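Local structure of cellulase (Clostridium cellulovorans, 6UI3) at residues H7-L19 with H137-T149. The protein is a family 5 glycoside hydrolase module of a larger protein and probably acts as a broad-specificity endoglucanase that cleaves cellulose and related polysaccharides. Sequence-based numbering, arbitrary orientation.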
loop_
_atom_site.group_PDB
_atom_site.type_symbol
_atom_site.label_atom_id
_atom_site.label_comp_id
_atom_site.label_asym_id
_atom_site.label_seq_id
_atom_site.Cartn_x
_atom_site.Cartn_y
_atom_site.Cartn_z
ATOM N N HIS A 7 -11.740 2.875 -19.751
ATOM C CA HIS A 7 -11.531 2.303 -18.439
ATOM C C HIS A 7 -12.704 1.403 -18.055
ATOM O O HIS A 7 -13.852 1.660 -18.427
ATOM C CB HIS A 7 -11.306 3.395 -17.394
ATOM C CG HIS A 7 -12.495 4.267 -17.134
ATOM N ND1 HIS A 7 -12.640 5.518 -17.691
ATOM C CD2 HIS A 7 -13.555 4.098 -16.306
ATOM C CE1 HIS A 7 -13.762 6.065 -17.254
ATOM N NE2 HIS A 7 -14.326 5.229 -16.399
ATOM N N PRO A 8 -12.439 0.330 -17.316
ATOM C CA PRO A 8 -13.530 -0.564 -16.923
ATOM C C PRO A 8 -14.413 0.071 -15.864
ATOM O O PRO A 8 -13.966 0.888 -15.046
ATOM C CB PRO A 8 -12.795 -1.788 -16.368
ATOM C CG PRO A 8 -11.528 -1.234 -15.841
ATOM C CD PRO A 8 -11.142 -0.142 -16.802
ATOM N N THR A 9 -15.668 -0.369 -15.856
ATOM C CA THR A 9 -16.674 0.104 -14.920
ATOM C C THR A 9 -17.321 -1.014 -14.114
ATOM O O THR A 9 -18.172 -0.727 -13.268
ATOM C CB THR A 9 -17.770 0.852 -15.686
ATOM O OG1 THR A 9 -18.339 -0.026 -16.669
ATOM C CG2 THR A 9 -17.217 2.073 -16.411
ATOM N N GLU A 10 -16.934 -2.271 -14.335
ATOM C CA GLU A 10 -17.637 -3.404 -13.744
ATOM C C GLU A 10 -17.625 -3.344 -12.223
ATOM O O GLU A 10 -16.569 -3.231 -11.597
ATOM C CB GLU A 10 -16.968 -4.715 -14.176
ATOM C CG GLU A 10 -17.593 -5.968 -13.547
ATOM C CD GLU A 10 -16.854 -7.257 -13.889
ATOM O OE1 GLU A 10 -15.616 -7.326 -13.711
ATOM O OE2 GLU A 10 -17.527 -8.209 -14.334
ATOM N N MET A 11 -18.796 -3.508 -11.630
ATOM C CA MET A 11 -18.936 -3.604 -10.181
ATOM C C MET A 11 -19.598 -4.944 -9.886
ATOM O O MET A 11 -20.802 -5.116 -10.096
ATOM C CB MET A 11 -19.746 -2.433 -9.638
ATOM C CG MET A 11 -20.083 -2.522 -8.150
ATOM S SD MET A 11 -18.681 -2.872 -7.076
ATOM C CE MET A 11 -17.734 -1.378 -7.204
ATOM N N ARG A 12 -18.806 -5.905 -9.421
ATOM C CA ARG A 12 -19.350 -7.214 -9.084
ATOM C C ARG A 12 -20.130 -7.198 -7.777
ATOM O O ARG A 12 -20.929 -8.109 -7.543
ATOM C CB ARG A 12 -18.228 -8.252 -8.995
ATOM C CG ARG A 12 -17.533 -8.575 -10.322
ATOM C CD ARG A 12 -16.226 -9.329 -10.099
ATOM N NE ARG A 12 -15.171 -8.403 -9.691
ATOM C CZ ARG A 12 -13.915 -8.728 -9.398
ATOM N NH1 ARG A 12 -13.495 -9.987 -9.428
ATOM N NH2 ARG A 12 -13.054 -7.788 -9.089
ATOM N N GLY A 13 -19.907 -6.206 -6.920
ATOM C CA GLY A 13 -20.531 -6.185 -5.610
ATOM C C GLY A 13 -19.998 -7.240 -4.663
ATOM O O GLY A 13 -20.741 -7.739 -3.812
ATOM N N LEU A 14 -18.729 -7.596 -4.796
ATOM C CA LEU A 14 -18.116 -8.578 -3.909
ATOM C C LEU A 14 -18.029 -8.061 -2.478
ATOM O O LEU A 14 -17.807 -6.877 -2.236
ATOM C CB LEU A 14 -16.697 -8.886 -4.382
ATOM C CG LEU A 14 -16.502 -9.471 -5.784
ATOM C CD1 LEU A 14 -15.033 -9.794 -6.028
ATOM C CD2 LEU A 14 -17.351 -10.715 -6.014
ATOM N N SER A 15 -18.195 -8.962 -1.523
ATOM C CA SER A 15 -17.841 -8.656 -0.151
ATOM C C SER A 15 -16.352 -8.319 -0.081
ATOM O O SER A 15 -15.551 -8.719 -0.934
ATOM C CB SER A 15 -18.122 -9.871 0.722
ATOM O OG SER A 15 -17.248 -10.917 0.358
ATOM N N ALA A 16 -15.974 -7.578 0.959
ATOM C CA ALA A 16 -14.559 -7.284 1.160
ATOM C C ALA A 16 -13.742 -8.567 1.229
ATOM O O ALA A 16 -12.637 -8.636 0.685
ATOM C CB ALA A 16 -14.348 -6.464 2.433
ATOM N N MET A 17 -14.266 -9.600 1.887
ATOM C CA MET A 17 -13.525 -10.856 1.965
ATOM C C MET A 17 -13.292 -11.451 0.576
ATOM O O MET A 17 -12.186 -11.911 0.277
ATOM C CB MET A 17 -14.250 -11.847 2.876
ATOM C CG MET A 17 -14.284 -11.431 4.351
ATOM S SD MET A 17 -12.700 -11.552 5.216
ATOM C CE MET A 17 -12.697 -13.289 5.641
ATOM N N ASP A 18 -14.316 -11.438 -0.291
ATOM C CA ASP A 18 -14.139 -11.997 -1.631
ATOM C C ASP A 18 -13.210 -11.138 -2.486
ATOM O O ASP A 18 -12.426 -11.661 -3.286
ATOM C CB ASP A 18 -15.489 -12.143 -2.337
ATOM C CG ASP A 18 -16.194 -13.461 -2.045
ATOM O OD1 ASP A 18 -15.590 -14.383 -1.452
ATOM O OD2 ASP A 18 -17.372 -13.568 -2.457
ATOM N N LEU A 19 -13.291 -9.815 -2.353
ATOM C CA LEU A 19 -12.408 -8.940 -3.121
ATOM C C LEU A 19 -10.960 -9.192 -2.729
ATOM O O LEU A 19 -10.090 -9.400 -3.588
ATOM C CB LEU A 19 -12.829 -7.485 -2.902
ATOM C CG LEU A 19 -12.398 -6.336 -3.828
ATOM C CD1 LEU A 19 -10.876 -6.178 -3.882
ATOM C CD2 LEU A 19 -13.049 -6.489 -5.212
ATOM N N HIS A 137 -13.657 11.886 -9.027
ATOM C CA HIS A 137 -13.022 11.675 -10.323
ATOM C C HIS A 137 -13.182 10.232 -10.792
ATOM O O HIS A 137 -13.379 9.970 -11.988
ATOM C CB HIS A 137 -11.536 12.026 -10.253
ATOM C CG HIS A 137 -10.894 12.080 -11.598
ATOM N ND1 HIS A 137 -11.052 13.162 -12.429
ATOM C CD2 HIS A 137 -10.143 11.183 -12.280
ATOM C CE1 HIS A 137 -10.418 12.937 -13.567
ATOM N NE2 HIS A 137 -9.854 11.746 -13.502
ATOM N N PHE A 138 -13.075 9.283 -9.867
ATOM C CA PHE A 138 -13.045 7.865 -10.189
ATOM C C PHE A 138 -14.352 7.141 -9.846
ATOM O O PHE A 138 -14.366 5.905 -9.785
ATOM C CB PHE A 138 -11.884 7.194 -9.441
ATOM C CG PHE A 138 -10.500 7.575 -9.920
ATOM C CD1 PHE A 138 -9.954 6.945 -11.030
ATOM C CD2 PHE A 138 -9.729 8.519 -9.248
ATOM C CE1 PHE A 138 -8.683 7.252 -11.480
ATOM C CE2 PHE A 138 -8.445 8.841 -9.692
ATOM C CZ PHE A 138 -7.915 8.200 -10.814
ATOM N N LYS A 139 -15.470 7.857 -9.677
ATOM C CA LYS A 139 -16.634 7.219 -9.064
ATOM C C LYS A 139 -17.242 6.117 -9.930
ATOM O O LYS A 139 -17.884 5.211 -9.385
ATOM C CB LYS A 139 -17.706 8.237 -8.644
ATOM C CG LYS A 139 -18.384 8.985 -9.765
ATOM C CD LYS A 139 -19.464 9.918 -9.218
ATOM C CE LYS A 139 -19.991 10.850 -10.291
ATOM N NZ LYS A 139 -20.956 11.828 -9.729
ATOM N N ASP A 140 -17.079 6.165 -11.252
ATOM C CA ASP A 140 -17.646 5.101 -12.090
ATOM C C ASP A 140 -16.665 3.959 -12.364
ATOM O O ASP A 140 -17.013 3.015 -13.083
ATOM C CB ASP A 140 -18.266 5.661 -13.390
ATOM C CG ASP A 140 -17.252 5.997 -14.473
ATOM O OD1 ASP A 140 -16.045 5.776 -14.296
ATOM O OD2 ASP A 140 -17.687 6.476 -15.553
ATOM N N TYR A 141 -15.448 4.022 -11.828
ATOM C CA TYR A 141 -14.435 3.013 -12.108
ATOM C C TYR A 141 -14.800 1.673 -11.482
ATOM O O TYR A 141 -15.464 1.598 -10.440
ATOM C CB TYR A 141 -13.076 3.497 -11.582
ATOM C CG TYR A 141 -12.282 4.246 -12.617
ATOM C CD1 TYR A 141 -12.705 5.480 -13.107
ATOM C CD2 TYR A 141 -11.127 3.694 -13.142
ATOM C CE1 TYR A 141 -11.995 6.133 -14.089
ATOM C CE2 TYR A 141 -10.406 4.332 -14.105
ATOM C CZ TYR A 141 -10.835 5.551 -14.593
ATOM O OH TYR A 141 -10.110 6.165 -15.595
ATOM N N SER A 142 -14.338 0.605 -12.133
ATOM C CA SER A 142 -14.612 -0.757 -11.708
ATOM C C SER A 142 -14.078 -1.037 -10.302
ATOM O O SER A 142 -13.273 -0.294 -9.731
ATOM C CB SER A 142 -13.944 -1.741 -12.659
ATOM O OG SER A 142 -12.550 -1.829 -12.381
ATOM N N ASP A 143 -14.522 -2.178 -9.769
ATOM C CA ASP A 143 -14.135 -2.667 -8.455
ATOM C C ASP A 143 -12.682 -3.096 -8.368
ATOM O O ASP A 143 -12.230 -3.442 -7.274
ATOM C CB ASP A 143 -15.068 -3.799 -7.991
ATOM C CG ASP A 143 -15.051 -5.021 -8.891
ATOM O OD1 ASP A 143 -14.129 -5.190 -9.713
ATOM O OD2 ASP A 143 -15.985 -5.847 -8.768
ATOM N N LYS A 144 -11.928 -3.057 -9.459
ATOM C CA LYS A 144 -10.496 -3.313 -9.360
ATOM C C LYS A 144 -9.710 -2.088 -8.912
ATOM O O LYS A 144 -8.532 -2.225 -8.575
ATOM C CB LYS A 144 -9.964 -3.910 -10.654
ATOM C CG LYS A 144 -10.438 -5.360 -10.819
ATOM C CD LYS A 144 -9.485 -6.195 -11.632
ATOM C CE LYS A 144 -9.927 -7.645 -11.677
ATOM N NZ LYS A 144 -11.157 -7.805 -12.483
ATOM N N LEU A 145 -10.337 -0.921 -8.837
ATOM C CA LEU A 145 -9.745 0.254 -8.211
ATOM C C LEU A 145 -10.125 0.284 -6.734
ATOM O O LEU A 145 -11.309 0.267 -6.387
ATOM C CB LEU A 145 -10.225 1.524 -8.908
ATOM C CG LEU A 145 -9.756 2.848 -8.282
ATOM C CD1 LEU A 145 -8.251 2.980 -8.324
ATOM C CD2 LEU A 145 -10.408 4.009 -9.014
ATOM N N ILE A 146 -9.116 0.360 -5.874
ATOM C CA ILE A 146 -9.244 0.344 -4.422
ATOM C C ILE A 146 -8.645 1.644 -3.889
ATOM O O ILE A 146 -7.655 2.134 -4.442
ATOM C CB ILE A 146 -8.451 -0.862 -3.872
ATOM C CG1 ILE A 146 -9.002 -2.188 -4.409
ATOM C CG2 ILE A 146 -8.399 -0.828 -2.331
ATOM C CD1 ILE A 146 -8.061 -3.367 -4.192
ATOM N N PHE A 147 -9.224 2.203 -2.827
ATOM C CA PHE A 147 -8.691 3.401 -2.178
ATOM C C PHE A 147 -8.057 3.036 -0.836
ATOM O O PHE A 147 -8.565 2.164 -0.124
ATOM C CB PHE A 147 -9.817 4.408 -1.924
ATOM C CG PHE A 147 -10.476 4.970 -3.170
ATOM C CD1 PHE A 147 -9.824 5.007 -4.397
ATOM C CD2 PHE A 147 -11.763 5.493 -3.092
ATOM C CE1 PHE A 147 -10.451 5.571 -5.521
ATOM C CE2 PHE A 147 -12.380 6.048 -4.205
ATOM C CZ PHE A 147 -11.729 6.079 -5.412
ATOM N N ASP A 148 -6.970 3.722 -0.479
ATOM C CA ASP A 148 -6.187 3.512 0.751
ATOM C C ASP A 148 -6.080 4.887 1.400
ATOM O O ASP A 148 -5.488 5.799 0.822
ATOM C CB ASP A 148 -4.847 2.891 0.319
ATOM C CG ASP A 148 -3.761 2.848 1.396
ATOM O OD1 ASP A 148 -3.984 3.241 2.567
ATOM O OD2 ASP A 148 -2.635 2.376 1.028
ATOM N N THR A 149 -6.710 5.079 2.565
ATOM C CA THR A 149 -7.088 6.433 2.997
ATOM C C THR A 149 -5.896 7.337 3.333
ATOM O O THR A 149 -6.001 8.565 3.224
ATOM C CB THR A 149 -8.012 6.388 4.222
ATOM O OG1 THR A 149 -7.296 5.777 5.308
ATOM C CG2 THR A 149 -9.327 5.672 3.940
HETATM O O HOH W 1 -13.590 -6.152 -12.242
HETATM O O HOH W 2 -17.012 -5.868 -6.185
#
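At the face of the (beta/alpha)8 barrel where the N-terminal ends of its strands lie, the chain before helix 16-21 lies across the loop joining helix 120-137 to strand 145-148, with Arg12 clasping Asp143 and His7 stacked on Tyr141. The clasp is side-on: Arg12 NE gives a hydrogen bond and salt bridge to Asp143 OD2 (2.8 Å), while Arg12 NH2 donates to Asp143 OD1 (2.9 Å). The two groups are not coplanar: the guanidinium and carboxylate planes stand 54° apart. Arg12 N also binds Asp143 OD2 (2.9 Å), from the face of the carboxylate opposite to NE, so backbone and side chain of one residue pin the same oxygen. Asp143 CG sits between its own N and carbonyl carbon (chi1 61°), which aims the carboxylate at the arginine. Water 1 links Asp143 OD1 to Glu10 OE1 and Lys144 NZ, and water 2 joins Asp143 OD2 to Leu14 N; Lys144 is also salt-bridged to Asp99. At the other end, the His7 and Tyr141 rings form an offset stack, centroids 3.8 Å apart and planes at 5°. Phe138 covers the opposite tyrosine face, and the Tyr141 hydroxyl is hydrogen-bonded to Glu89. His7 NE2 donates to Asp140 OD1 (2.8 Å), met on the syn side, which limits rotation of the imidazole. Between these anchors the backbones are tied by Ser142 N to Pro8 O (3.0 Å) and Asp143 N to Glu10 O (2.9 Å). Together they fasten the N-terminal chain, residues 7-13, to an alpha-to-beta loop of a TIM barrel, the fold of family 5 glycoside hydrolases.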